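Tlr1174 protein (Synechococcus elongatus, PDB 2OZT) catalyses the metal-dependent dehydration of 2-succinyl-6-hydroxy-2,4-cyclohexadiene-1-carboxylate to 2-succinylbenzoate, a step on the way to phylloquinone. Local coordinates at residues 136-141 with 167-172; 193-198 with 214-219; 219-224 with 241-246. All coordinates share one frame; numbering follows the deposited sequence.

How the contacts relate
Followed from the N terminus, the three contacts come in series and none encloses another. Contact 1 brings the end of strand 134-138 against the end of strand 163-167 and the turn beyond it, closing a loop that holds helix 144-157. Contact 2 pairs strand 192-196 with 218-220 across helix 204-213, and contact 3 pairs 218-220 with 241-244 across helix 227-235. Ala-219 belongs to both of the last two. All three reach the same parallel sheet. Backbone bonds from Ala-168 and Gly-170 to Glu-196 and Gln-197 join contact 1 to contact 2, Gln-197 OE1 accepts from Asp-221 N between contacts 2 and 3, and a sodium ion joins contacts 1 and 3.

Contact 1. Residues 136-141 with 167-172; sequences KWKVGV and DANGSW. With NA (sodium ion), chain D.
The ammonium of Lys-136 and the carboxylate of Asp-167 form a salt bridge, NZ to OD2 at 3.0 Å, met on the anti side and 26° out of the carboxylate plane. Lys-136 has CG anti to its backbone N (chi1 -177°) and bends at chi3, which lays CD over Asp-167 CB. The other oxygen, OD1, binds the sodium ion at 2.5 Å and also accepts the backbone N-H of Asn-169 in an Asx turn. Asp-221 and Glu-222 complete the protein ligands of the ion, and the amide of Asn-169 is held by Glu-222.

Two backbone bonds pair these neighbouring parallel strand ends of the barrel: Asp-167 N to Trp-137 O, and Val-139 N to Asp-167 O, both 2.9 Å and nearly straight. Lys-138, extended and predicted to be the proton donor, leaves the same sheet face as Asp-167 and crosses Asn-169 at about a right angle. Water 2 spans Gly-140 O and Ser-171 O.

Among the apolar contacts, Val-139 CG2 reaches Trp-172 CZ2 at 3.7 Å and Ala-168 CB at 4.1 Å, while that same alanine methyl sits over the centre of the indole. Gly-140 CA comes within 3.4 Å of Ser-171 OG, where a CB would clash; its positive phi also calls for glycine.

Held by metal and lysine, the carboxylate of this magnesium ligand is restrained in rotation, and the ammonium probably offsets some of the negative charge gathered there, to which Glu-196 adds: its OE1 lies close to Asp-167 OD2, and its ion pair with Lys-136 is long and weak.

Contact 2. Residues 193-198 with 214-219; sequences EYVEQP and VTTAIA
Ala-219 O takes the backbone N-H of Gln-197 at 2.8 Å, nearly along the C=O axis, the shortest of three bonds that zip these strands together. They are neighbouring parallel strands of a beta-alpha-beta unit in the barrel domain, with helix 204-213 making the crossover. The other two bonds, Val-195 N to Ala-217 O and Ala-219 N to Val-195 O, are both 2.9 Å.

On the face that carries Glu-196, the ring of Tyr-194 lies across Ala-219. The methyl CB stands 3.7 Å from the ring centroid in a CH-pi contact, 22° off the normal and displaced toward the CD2 and CE2 side. The ring is put there by a chi1 of 51°, which sets CG between the backbone N and the carbonyl carbon. Glu-196, an experimentally established magnesium ligand, extends from the same face and brings OE1, whose charged neighbours are Lys-136 and Asp-167, in plane to the edge of the phenol. An alanine in place of Tyr-194 would probably open a gap over the Ala-219 methyl and leave the Glu-196 carboxylate without the ring edge beside it.

The other face, with Val-195 and Ile-218, is mainly apolar and packs on helices 174-187 and 204-213. Here Val-195 CG2 meets Thr-216 CG2 at 4.1 Å. Farther along, Ile-218 CG2 presses against Pro-198 CD at 3.5 Å, tighter than usual for two carbons.

Contact 3. Residues 219-224 with 241-246; sequences ALDESV and FFVIKT. With NA (sodium ion), chain D.
Lys-245 folds back over Asp-221, bent at chi2 and chi3 (69° and 60°), to cross it at about a right angle, CD and CE each 3.6 Å from OD1. NZ makes a salt bridge with Asp-221 OD1 at 2.7 Å, on the anti lone pair, pointing away from the oxygen that binds metal. Three carbonyls also take NZ, each from above its plane: Asp-221 O at 2.8 Å, Val-224 O at 2.9 Å and Val-243 O at 2.7 Å. These four oxygens are one more than NZ can have protons for, so they must share them; together they fix where the chain ends. Asp-221 O is gripped twice, since Val-224 N reaches it from the opposite face and closes the type I turn.

The strands that lead to this site pair in parallel, through Leu-220 N to Phe-241 O and Val-243 N to Leu-220 O. Val-243 CG1 lies against Asp-221 OD1, and Val-224 CG1 approaches the edge of the Phe-242 ring at 4.1 Å, beside Trp-233 of helix 227-235. Water 4 bridges Val-224 O and Lys-245 N.

Asp-221 OD2 and Glu-222 OE1 both bind the sodium ion at 2.7 Å. Asp-221 is an experimental magnesium ligand alongside Asp-167 and Glu-196; such carboxylates at strand ends, with a lysine predicted to act as proton acceptor close by, are characteristic of the barrel active site of the mandelate racemase/muconate lactonizing enzyme family.

Contact 1. Residues 136-141 with 167-172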
ATOM      1  N   LYS A 136       1.617  -5.991  12.379  1.00 12.13           N
ATOM      2  CA  LYS A 136       2.146  -6.859  11.296  1.00 13.51           C
ATOM      3  C   LYS A 136       3.574  -7.186  11.628  1.00 13.20           C
ATOM      4  O   LYS A 136       4.384  -6.281  11.831  1.00 13.80           O
ATOM      5  CB  LYS A 136       2.083  -6.148   9.936  1.00 14.89           C
ATOM      6  CG  LYS A 136       2.572  -7.095   8.781  1.00 17.74           C
ATOM      7  CD  LYS A 136       2.371  -6.473   7.380  1.00 22.85           C
ATOM      8  CE  LYS A 136       3.391  -5.401   7.090  1.00 26.11           C
ATOM      9  NZ  LYS A 136       3.563  -5.049   5.633  1.00 31.45           N
ATOM     10  N   TRP A 137       3.870  -8.486  11.741  1.00 13.85           N
ATOM     11  CA  TRP A 137       5.213  -8.941  12.111  1.00 14.87           C
ATOM     12  C   TRP A 137       5.851  -9.641  10.917  1.00 13.89           C
ATOM     13  O   TRP A 137       5.199 -10.443  10.237  1.00 14.87           O
ATOM     14  CB  TRP A 137       5.090  -9.934  13.278  1.00 13.89           C
ATOM     15  CG  TRP A 137       6.413 -10.524  13.768  1.00 14.82           C
ATOM     16  CD1 TRP A 137       7.592  -9.857  13.945  1.00 14.60           C
ATOM     17  CD2 TRP A 137       6.644 -11.880  14.143  1.00 16.88           C
ATOM     18  NE1 TRP A 137       8.564 -10.738  14.397  1.00 16.37           N
ATOM     19  CE2 TRP A 137       8.006 -11.981  14.512  1.00 15.11           C
ATOM     20  CE3 TRP A 137       5.837 -13.032  14.190  1.00 17.05           C
ATOM     21  CZ2 TRP A 137       8.589 -13.192  14.953  1.00 17.85           C
ATOM     22  CZ3 TRP A 137       6.432 -14.248  14.610  1.00 15.64           C
ATOM     23  CH2 TRP A 137       7.797 -14.306  14.986  1.00 16.87           C
ATOM     24  N   LYS A 138       7.112  -9.321  10.665  1.00 15.33           N
ATOM     25  CA  LYS A 138       7.876  -9.911   9.570  1.00 16.76           C
ATOM     26  C   LYS A 138       8.335 -11.297   9.941  1.00 16.46           C
ATOM     27  O   LYS A 138       8.948 -11.491  11.003  1.00 17.97           O
ATOM     28  CB  LYS A 138       9.089  -9.010   9.279  1.00 18.59           C
ATOM     29  CG  LYS A 138       9.823  -9.327   8.001  1.00 20.83           C
ATOM     30  CD  LYS A 138      10.983  -8.359   7.801  1.00 26.57           C
ATOM     31  CE  LYS A 138      11.541  -8.471   6.397  1.00 29.97           C
ATOM     32  NZ  LYS A 138      12.628  -7.442   6.242  1.00 32.17           N
ATOM     33  N   VAL A 139       7.992 -12.252   9.066  1.00 15.08           N
ATOM     34  CA  VAL A 139       8.429 -13.650   9.210  1.00 15.66           C
ATOM     35  C   VAL A 139       9.171 -14.101   7.950  1.00 16.72           C
ATOM     36  O   VAL A 139       9.293 -13.375   6.951  1.00 17.44           O
ATOM     37  CB  VAL A 139       7.270 -14.598   9.558  1.00 15.10           C
ATOM     38  CG1 VAL A 139       6.650 -14.231  10.887  1.00 17.10           C
ATOM     39  CG2 VAL A 139       6.175 -14.510   8.474  1.00 16.47           C
ATOM     40  N   GLY A 140       9.714 -15.317   8.026  1.00 16.71           N
ATOM     41  CA  GLY A 140      10.586 -15.800   6.942  1.00 16.14           C
ATOM     42  C   GLY A 140      12.008 -15.288   7.013  1.00 18.09           C
ATOM     43  O   GLY A 140      12.742 -15.379   6.008  1.00 19.16           O
ATOM     44  N   VAL A 141      12.399 -14.764   8.180  1.00 17.71           N
ATOM     45  CA  VAL A 141      13.760 -14.232   8.387  1.00 20.61           C
ATOM     46  C   VAL A 141      14.617 -15.221   9.161  1.00 22.26           C
ATOM     47  O   VAL A 141      15.773 -15.445   8.784  1.00 23.08           O
ATOM     48  CB  VAL A 141      13.694 -12.877   9.136  1.00 20.82           C
ATOM     49  CG1 VAL A 141      15.101 -12.379   9.532  1.00 22.14           C
ATOM     50  CG2 VAL A 141      12.970 -11.824   8.287  1.00 20.89           C
ATOM     51  N   ASP A 167       3.783 -11.316   7.911  1.00 13.44           N
ATOM     52  CA  ASP A 167       4.188 -10.980   6.562  1.00 14.65           C
ATOM     53  C   ASP A 167       5.441 -11.741   6.168  1.00 14.88           C
ATOM     54  O   ASP A 167       6.527 -11.428   6.658  1.00 13.36           O
ATOM     55  CB  ASP A 167       4.423  -9.468   6.475  1.00 15.84           C
ATOM     56  CG  ASP A 167       4.540  -8.975   5.050  1.00 16.59           C
ATOM     57  OD1 ASP A 167       4.507  -9.783   4.071  1.00 16.48           O
ATOM     58  OD2 ASP A 167       4.660  -7.734   4.832  1.00 18.68           O
ATOM     59  N   ALA A 168       5.274 -12.690   5.247  1.00 13.94           N
ATOM     60  CA  ALA A 168       6.415 -13.432   4.762  1.00 14.74           C
ATOM     61  C   ALA A 168       7.142 -12.788   3.589  1.00 14.44           C
ATOM     62  O   ALA A 168       8.269 -13.222   3.235  1.00 15.48           O
ATOM     63  CB  ALA A 168       5.988 -14.841   4.398  1.00 16.07           C
ATOM     64  N   ASN A 169       6.528 -11.791   2.934  1.00 13.55           N
ATOM     65  CA  ASN A 169       7.158 -11.120   1.795  1.00 14.82           C
ATOM     66  C   ASN A 169       7.662 -12.080   0.735  1.00 15.21           C
ATOM     67  O   ASN A 169       8.686 -11.840   0.088  1.00 16.61           O
ATOM     68  CB  ASN A 169       8.275 -10.173   2.245  1.00 15.28           C
ATOM     69  CG  ASN A 169       7.759  -9.092   3.145  1.00 19.43           C
ATOM     70  OD1 ASN A 169       7.979  -9.123   4.353  1.00 22.71           O
ATOM     71  ND2 ASN A 169       7.040  -8.139   2.560  1.00 20.03           N
ATOM     72  N   GLY A 170       6.913 -13.162   0.534  1.00 13.55           N
ATOM     73  CA  GLY A 170       7.242 -14.099  -0.531  1.00 16.48           C
ATOM     74  C   GLY A 170       8.486 -14.926  -0.231  1.00 16.46           C
ATOM     75  O   GLY A 170       9.081 -15.485  -1.165  1.00 17.77           O
ATOM     76  N   SER A 171       8.901 -15.015   1.034  1.00 17.09           N
ATOM     77  CA  SER A 171      10.200 -15.615   1.335  1.00 18.06           C
ATOM     78  C   SER A 171      10.175 -17.112   1.639  1.00 18.54           C
ATOM     79  O   SER A 171      11.260 -17.722   1.811  1.00 19.91           O
ATOM     80  CB  SER A 171      10.843 -14.871   2.507  1.00 18.05           C
ATOM     81  OG  SER A 171      10.136 -15.127   3.681  1.00 19.87           O
ATOM     82  N   TRP A 172       9.004 -17.725   1.748  1.00 17.12           N
ATOM     83  CA  TRP A 172       8.970 -19.167   2.053  1.00 16.74           C
ATOM     84  C   TRP A 172       8.987 -19.950   0.760  1.00 17.99           C
ATOM     85  O   TRP A 172       8.404 -19.536  -0.241  1.00 19.16           O
ATOM     86  CB  TRP A 172       7.691 -19.539   2.805  1.00 16.41           C
ATOM     87  CG  TRP A 172       7.604 -18.994   4.177  1.00 14.55           C
ATOM     88  CD1 TRP A 172       8.638 -18.652   5.037  1.00 16.65           C
ATOM     89  CD2 TRP A 172       6.390 -18.817   4.920  1.00 14.06           C
ATOM     90  NE1 TRP A 172       8.115 -18.223   6.238  1.00 18.19           N
ATOM     91  CE2 TRP A 172       6.744 -18.325   6.200  1.00 14.70           C
ATOM     92  CE3 TRP A 172       5.037 -19.010   4.619  1.00 13.00           C
ATOM     93  CZ2 TRP A 172       5.777 -17.982   7.151  1.00 15.21           C
ATOM     94  CZ3 TRP A 172       4.095 -18.732   5.578  1.00 14.60           C
ATOM     95  CH2 TRP A 172       4.473 -18.220   6.845  1.00 14.46           C
TER
HETATM   96 NA    NA D 701       4.021  -8.860   1.766  1.00 25.98          NA
HETATM   97  O   HOH W   1       9.733 -11.189   5.407  1.00 23.40           O
HETATM   98  O   HOH W   2      12.415 -17.743   4.429  1.00 38.19           O

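Contact 2. Residues 193-198 with 214-219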
ATOM      1  N   GLU A 193      -4.805 -12.699  11.880  1.00 19.53           N
ATOM      2  CA  GLU A 193      -5.731 -12.209  10.881  1.00 17.93           C
ATOM      3  C   GLU A 193      -5.481 -12.829   9.508  1.00 16.23           C
ATOM      4  O   GLU A 193      -6.409 -13.264   8.818  1.00 18.08           O
ATOM      5  CB  GLU A 193      -5.604 -10.696  10.809  1.00 18.96           C
ATOM      6  CG  GLU A 193      -6.681 -10.031   9.965  1.00 20.07           C
ATOM      7  CD  GLU A 193      -6.576  -8.520   9.947  1.00 22.97           C
ATOM      8  OE1 GLU A 193      -5.564  -7.964  10.409  1.00 22.56           O
ATOM      9  OE2 GLU A 193      -7.549  -7.886   9.487  1.00 29.09           O
ATOM     10  N   TYR A 194      -4.225 -12.839   9.094  1.00 13.87           N
ATOM     11  CA  TYR A 194      -3.825 -13.509   7.868  1.00 13.64           C
ATOM     12  C   TYR A 194      -2.333 -13.657   7.804  1.00 12.01           C
ATOM     13  O   TYR A 194      -1.589 -13.019   8.592  1.00 12.04           O
ATOM     14  CB  TYR A 194      -4.321 -12.755   6.614  1.00 13.21           C
ATOM     15  CG  TYR A 194      -4.032 -11.248   6.478  1.00 13.25           C
ATOM     16  CD1 TYR A 194      -5.090 -10.342   6.558  1.00 15.16           C
ATOM     17  CD2 TYR A 194      -2.756 -10.751   6.236  1.00 13.92           C
ATOM     18  CE1 TYR A 194      -4.892  -8.951   6.356  1.00 13.76           C
ATOM     19  CE2 TYR A 194      -2.544  -9.341   6.049  1.00 14.14           C
ATOM     20  CZ  TYR A 194      -3.616  -8.490   6.123  1.00 15.32           C
ATOM     21  OH  TYR A 194      -3.358  -7.154   5.918  1.00 15.72           O
ATOM     22  N   VAL A 195      -1.894 -14.540   6.893  1.00 12.58           N
ATOM     23  CA  VAL A 195      -0.508 -14.626   6.466  1.00 12.36           C
ATOM     24  C   VAL A 195      -0.412 -13.877   5.126  1.00 13.05           C
ATOM     25  O   VAL A 195      -1.143 -14.177   4.190  1.00 14.36           O
ATOM     26  CB  VAL A 195      -0.018 -16.107   6.334  1.00 13.72           C
ATOM     27  CG1 VAL A 195       1.386 -16.119   5.791  1.00 15.67           C
ATOM     28  CG2 VAL A 195      -0.109 -16.859   7.673  1.00 16.56           C
ATOM     29  N   GLU A 196       0.500 -12.930   5.071  1.00 13.59           N
ATOM     30  CA  GLU A 196       0.653 -12.086   3.892  1.00 12.89           C
ATOM     31  C   GLU A 196       1.753 -12.602   2.976  1.00 13.37           C
ATOM     32  O   GLU A 196       2.876 -12.854   3.448  1.00 13.60           O
ATOM     33  CB  GLU A 196       0.968 -10.651   4.318  1.00 13.07           C
ATOM     34  CG  GLU A 196       0.969  -9.639   3.189  1.00 15.92           C
ATOM     35  CD  GLU A 196       1.089  -8.235   3.743  1.00 20.00           C
ATOM     36  OE1 GLU A 196       1.086  -8.091   4.970  1.00 21.76           O
ATOM     37  OE2 GLU A 196       1.142  -7.276   2.949  1.00 20.05           O
ATOM     38  N   GLN A 197       1.398 -12.872   1.710  1.00 12.40           N
ATOM     39  CA  GLN A 197       2.374 -13.273   0.678  1.00 13.00           C
ATOM     40  C   GLN A 197       3.298 -14.433   1.124  1.00 13.46           C
ATOM     41  O   GLN A 197       4.507 -14.266   1.202  1.00 13.75           O
ATOM     42  CB  GLN A 197       3.149 -12.054   0.138  1.00 14.07           C
ATOM     43  CG  GLN A 197       3.750 -12.313  -1.250  1.00 14.01           C
ATOM     44  CD  GLN A 197       2.737 -12.238  -2.355  1.00 14.04           C
ATOM     45  OE1 GLN A 197       1.889 -11.319  -2.386  1.00 14.77           O
ATOM     46  NE2 GLN A 197       2.777 -13.187  -3.290  1.00 13.62           N
ATOM     47  N   PRO A 198       2.700 -15.597   1.393  1.00 13.31           N
ATOM     48  CA  PRO A 198       3.593 -16.671   1.848  1.00 14.10           C
ATOM     49  C   PRO A 198       4.575 -17.117   0.780  1.00 15.13           C
ATOM     50  O   PRO A 198       5.711 -17.513   1.123  1.00 17.28           O
ATOM     51  CB  PRO A 198       2.629 -17.791   2.227  1.00 15.05           C
ATOM     52  CG  PRO A 198       1.378 -17.534   1.458  1.00 14.14           C
ATOM     53  CD  PRO A 198       1.290 -15.995   1.443  1.00 13.63           C
ATOM     54  N   VAL A 214      -6.127 -24.182   3.191  1.00 18.40           N
ATOM     55  CA  VAL A 214      -5.696 -24.015   4.587  1.00 17.63           C
ATOM     56  C   VAL A 214      -6.679 -23.207   5.418  1.00 18.50           C
ATOM     57  O   VAL A 214      -7.465 -22.438   4.859  1.00 18.14           O
ATOM     58  CB  VAL A 214      -4.284 -23.391   4.697  1.00 17.60           C
ATOM     59  CG1 VAL A 214      -3.285 -24.177   3.857  1.00 16.67           C
ATOM     60  CG2 VAL A 214      -4.295 -21.916   4.189  1.00 16.53           C
ATOM     61  N   THR A 215      -6.584 -23.315   6.743  1.00 19.21           N
ATOM     62  CA  THR A 215      -7.557 -22.733   7.646  1.00 21.81           C
ATOM     63  C   THR A 215      -7.284 -21.277   8.038  1.00 21.29           C
ATOM     64  O   THR A 215      -8.153 -20.622   8.595  1.00 24.40           O
ATOM     65  CB  THR A 215      -7.734 -23.600   8.915  1.00 22.60           C
ATOM     66  OG1 THR A 215      -6.457 -23.832   9.531  1.00 24.26           O
ATOM     67  CG2 THR A 215      -8.313 -24.952   8.497  1.00 23.55           C
ATOM     68  N   THR A 216      -6.088 -20.788   7.740  1.00 18.67           N
ATOM     69  CA  THR A 216      -5.711 -19.399   8.046  1.00 17.90           C
ATOM     70  C   THR A 216      -5.812 -18.583   6.760  1.00 16.69           C
ATOM     71  O   THR A 216      -5.360 -19.041   5.724  1.00 15.77           O
ATOM     72  CB  THR A 216      -4.244 -19.340   8.535  1.00 17.20           C
ATOM     73  OG1 THR A 216      -4.099 -20.183   9.699  1.00 19.03           O
ATOM     74  CG2 THR A 216      -3.826 -17.923   8.905  1.00 18.14           C
ATOM     75  N   ALA A 217      -6.389 -17.382   6.858  1.00 16.02           N
ATOM     76  CA  ALA A 217      -6.516 -16.516   5.697  1.00 15.03           C
ATOM     77  C   ALA A 217      -5.168 -16.084   5.135  1.00 13.58           C
ATOM     78  O   ALA A 217      -4.200 -15.926   5.860  1.00 14.02           O
ATOM     79  CB  ALA A 217      -7.366 -15.260   6.007  1.00 15.89           C
ATOM     80  N   ILE A 218      -5.137 -15.859   3.841  1.00 12.64           N
ATOM     81  CA  ILE A 218      -3.918 -15.413   3.165  1.00 12.67           C
ATOM     82  C   ILE A 218      -4.211 -14.075   2.482  1.00 11.97           C
ATOM     83  O   ILE A 218      -5.318 -13.865   1.960  1.00 14.06           O
ATOM     84  CB  ILE A 218      -3.437 -16.466   2.130  1.00 13.57           C
ATOM     85  CG1 ILE A 218      -3.205 -17.796   2.852  1.00 15.18           C
ATOM     86  CG2 ILE A 218      -2.167 -16.013   1.426  1.00 15.07           C
ATOM     87  CD1 ILE A 218      -2.694 -18.900   1.913  1.00 14.70           C
ATOM     88  N   ALA A 219      -3.232 -13.181   2.517  1.00 11.52           N
ATOM     89  CA  ALA A 219      -3.336 -11.899   1.816  1.00 12.04           C
ATOM     90  C   ALA A 219      -2.305 -11.809   0.715  1.00 13.42           C
ATOM     91  O   ALA A 219      -1.146 -12.165   0.889  1.00 14.42           O
ATOM     92  CB  ALA A 219      -3.090 -10.778   2.802  1.00 13.14           C
TER
HETATM   93  O   HOH W   3      -7.249 -16.365   9.471  1.00 23.41           O

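Contact 3. Residues 219-224 with 241-246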
ATOM      1  N   ALA A 219      -3.232 -13.181   2.517  1.00 11.52           N
ATOM      2  CA  ALA A 219      -3.336 -11.899   1.816  1.00 12.04           C
ATOM      3  C   ALA A 219      -2.305 -11.809   0.715  1.00 13.42           C
ATOM      4  O   ALA A 219      -1.146 -12.165   0.889  1.00 14.42           O
ATOM      5  CB  ALA A 219      -3.090 -10.778   2.802  1.00 13.14           C
ATOM      6  N   LEU A 220      -2.687 -11.238  -0.422  1.00 12.74           N
ATOM      7  CA  LEU A 220      -1.729 -10.937  -1.486  1.00 13.10           C
ATOM      8  C   LEU A 220      -1.241  -9.511  -1.377  1.00 13.16           C
ATOM      9  O   LEU A 220      -2.019  -8.611  -1.038  1.00 13.86           O
ATOM     10  CB  LEU A 220      -2.417 -11.070  -2.857  1.00 13.51           C
ATOM     11  CG  LEU A 220      -2.913 -12.493  -3.130  1.00 16.06           C
ATOM     12  CD1 LEU A 220      -3.725 -12.441  -4.397  1.00 21.64           C
ATOM     13  CD2 LEU A 220      -1.787 -13.527  -3.252  1.00 19.78           C
ATOM     14  N   ASP A 221       0.050  -9.325  -1.646  1.00 12.92           N
ATOM     15  CA  ASP A 221       0.657  -7.982  -1.521  1.00 13.36           C
ATOM     16  C   ASP A 221       1.537  -7.787  -2.743  1.00 14.28           C
ATOM     17  O   ASP A 221       1.131  -7.102  -3.680  1.00 14.12           O
ATOM     18  CB  ASP A 221       1.414  -7.883  -0.187  1.00 14.88           C
ATOM     19  CG  ASP A 221       2.073  -6.540   0.039  1.00 17.57           C
ATOM     20  OD1 ASP A 221       1.654  -5.510  -0.556  1.00 15.84           O
ATOM     21  OD2 ASP A 221       3.039  -6.475   0.841  1.00 17.80           O
ATOM     22  N   GLU A 222       2.728  -8.373  -2.758  1.00 14.68           N
ATOM     23  CA  GLU A 222       3.586  -8.295  -3.934  1.00 14.44           C
ATOM     24  C   GLU A 222       2.869  -8.780  -5.178  1.00 15.15           C
ATOM     25  O   GLU A 222       3.142  -8.284  -6.292  1.00 15.66           O
ATOM     26  CB  GLU A 222       4.863  -9.119  -3.692  1.00 14.99           C
ATOM     27  CG  GLU A 222       5.881  -8.484  -2.703  1.00 16.27           C
ATOM     28  CD  GLU A 222       5.674  -8.781  -1.219  1.00 16.25           C
ATOM     29  OE1 GLU A 222       4.593  -9.262  -0.824  1.00 16.10           O
ATOM     30  OE2 GLU A 222       6.612  -8.473  -0.402  1.00 18.56           O
ATOM     31  N   SER A 223       1.912  -9.697  -5.013  1.00 13.34           N
ATOM     32  CA  SER A 223       1.167 -10.205  -6.154  1.00 14.89           C
ATOM     33  C   SER A 223       0.164  -9.227  -6.751  1.00 15.54           C
ATOM     34  O   SER A 223      -0.293  -9.451  -7.899  1.00 15.82           O
ATOM     35  CB  SER A 223       0.402 -11.484  -5.779  1.00 13.93           C
ATOM     36  OG  SER A 223       1.272 -12.621  -5.666  1.00 15.68           O
ATOM     37  N   VAL A 224      -0.232  -8.219  -5.961  1.00 15.53           N
ATOM     38  CA  VAL A 224      -1.271  -7.287  -6.410  1.00 15.84           C
ATOM     39  C   VAL A 224      -0.824  -5.830  -6.323  1.00 16.92           C
ATOM     40  O   VAL A 224      -0.971  -5.179  -5.306  1.00 17.52           O
ATOM     41  CB  VAL A 224      -2.657  -7.524  -5.744  1.00 16.10           C
ATOM     42  CG1 VAL A 224      -3.277  -8.859  -6.251  1.00 16.08           C
ATOM     43  CG2 VAL A 224      -2.589  -7.543  -4.213  1.00 15.28           C
ATOM     44  N   PHE A 241      -7.406 -12.075   1.205  1.00 12.50           N
ATOM     45  CA  PHE A 241      -7.330 -10.619   1.233  1.00 12.89           C
ATOM     46  C   PHE A 241      -6.431 -10.052   0.143  1.00 13.31           C
ATOM     47  O   PHE A 241      -5.579 -10.718  -0.430  1.00 12.91           O
ATOM     48  CB  PHE A 241      -6.789 -10.142   2.582  1.00 12.39           C
ATOM     49  CG  PHE A 241      -7.731 -10.391   3.720  1.00 14.25           C
ATOM     50  CD1 PHE A 241      -8.567  -9.402   4.203  1.00 17.33           C
ATOM     51  CD2 PHE A 241      -7.768 -11.653   4.317  1.00 13.27           C
ATOM     52  CE1 PHE A 241      -9.446  -9.680   5.247  1.00 19.53           C
ATOM     53  CE2 PHE A 241      -8.605 -11.918   5.386  1.00 18.03           C
ATOM     54  CZ  PHE A 241      -9.468 -10.934   5.848  1.00 19.51           C
ATOM     55  N   PHE A 242      -6.674  -8.776  -0.171  1.00 12.47           N
ATOM     56  CA  PHE A 242      -5.854  -8.078  -1.161  1.00 12.82           C
ATOM     57  C   PHE A 242      -5.316  -6.827  -0.472  1.00 13.16           C
ATOM     58  O   PHE A 242      -6.106  -6.072   0.109  1.00 13.69           O
ATOM     59  CB  PHE A 242      -6.765  -7.545  -2.273  1.00 13.39           C
ATOM     60  CG  PHE A 242      -7.446  -8.600  -3.136  1.00 13.87           C
ATOM     61  CD1 PHE A 242      -6.936  -8.925  -4.376  1.00 16.81           C
ATOM     62  CD2 PHE A 242      -8.658  -9.174  -2.739  1.00 13.25           C
ATOM     63  CE1 PHE A 242      -7.608  -9.858  -5.199  1.00 18.05           C
ATOM     64  CE2 PHE A 242      -9.314 -10.096  -3.572  1.00 16.21           C
ATOM     65  CZ  PHE A 242      -8.778 -10.418  -4.782  1.00 17.66           C
ATOM     66  N   VAL A 243      -4.004  -6.642  -0.487  1.00 12.23           N
ATOM     67  CA  VAL A 243      -3.417  -5.422   0.096  1.00 12.53           C
ATOM     68  C   VAL A 243      -3.250  -4.427  -1.070  1.00 12.74           C
ATOM     69  O   VAL A 243      -2.471  -4.669  -1.994  1.00 13.68           O
ATOM     70  CB  VAL A 243      -2.068  -5.728   0.765  1.00 13.07           C
ATOM     71  CG1 VAL A 243      -1.460  -4.458   1.367  1.00 14.83           C
ATOM     72  CG2 VAL A 243      -2.252  -6.819   1.852  1.00 14.87           C
ATOM     73  N   ILE A 244      -4.036  -3.352  -1.055  1.00 12.76           N
ATOM     74  CA  ILE A 244      -4.077  -2.409  -2.172  1.00 12.07           C
ATOM     75  C   ILE A 244      -3.182  -1.219  -1.890  1.00 11.73           C
ATOM     76  O   ILE A 244      -3.363  -0.529  -0.858  1.00 12.01           O
ATOM     77  CB  ILE A 244      -5.518  -1.872  -2.309  1.00 11.84           C
ATOM     78  CG1 ILE A 244      -6.535  -2.994  -2.570  1.00 14.60           C
ATOM     79  CG2 ILE A 244      -5.606  -0.796  -3.432  1.00 12.39           C
ATOM     80  CD1 ILE A 244      -6.249  -3.841  -3.832  1.00 13.80           C
ATOM     81  N   LYS A 245      -2.217  -0.991  -2.785  1.00 11.68           N
ATOM     82  CA  LYS A 245      -1.393   0.226  -2.711  1.00 11.73           C
ATOM     83  C   LYS A 245      -1.960   1.222  -3.694  1.00 12.02           C
ATOM     84  O   LYS A 245      -1.661   1.198  -4.882  1.00 12.40           O
ATOM     85  CB  LYS A 245       0.072  -0.046  -3.085  1.00 12.27           C
ATOM     86  CG  LYS A 245       0.862  -0.825  -2.006  1.00 11.65           C
ATOM     87  CD  LYS A 245       0.457  -2.319  -1.794  1.00 13.03           C
ATOM     88  CE  LYS A 245       0.614  -3.183  -3.044  1.00 13.96           C
ATOM     89  NZ  LYS A 245       0.175  -4.630  -2.675  1.00 13.67           N
ATOM     90  N   THR A 246      -2.842   2.071  -3.169  1.00 11.09           N
ATOM     91  CA  THR A 246      -3.624   2.943  -4.044  1.00 11.78           C
ATOM     92  C   THR A 246      -2.734   3.810  -4.950  1.00 12.71           C
ATOM     93  O   THR A 246      -3.093   4.048  -6.114  1.00 12.00           O
ATOM     94  CB  THR A 246      -4.557   3.757  -3.201  1.00 12.37           C
ATOM     95  OG1 THR A 246      -5.426   2.891  -2.465  1.00 15.63           O
ATOM     96  CG2 THR A 246      -5.459   4.692  -4.026  1.00 13.63           C
TER
HETATM   97 NA    NA D 701       4.021  -8.860   1.766  1.00 25.98          NA
HETATM   98  O   HOH W   4      -2.206  -2.563  -5.116  1.00 15.98           O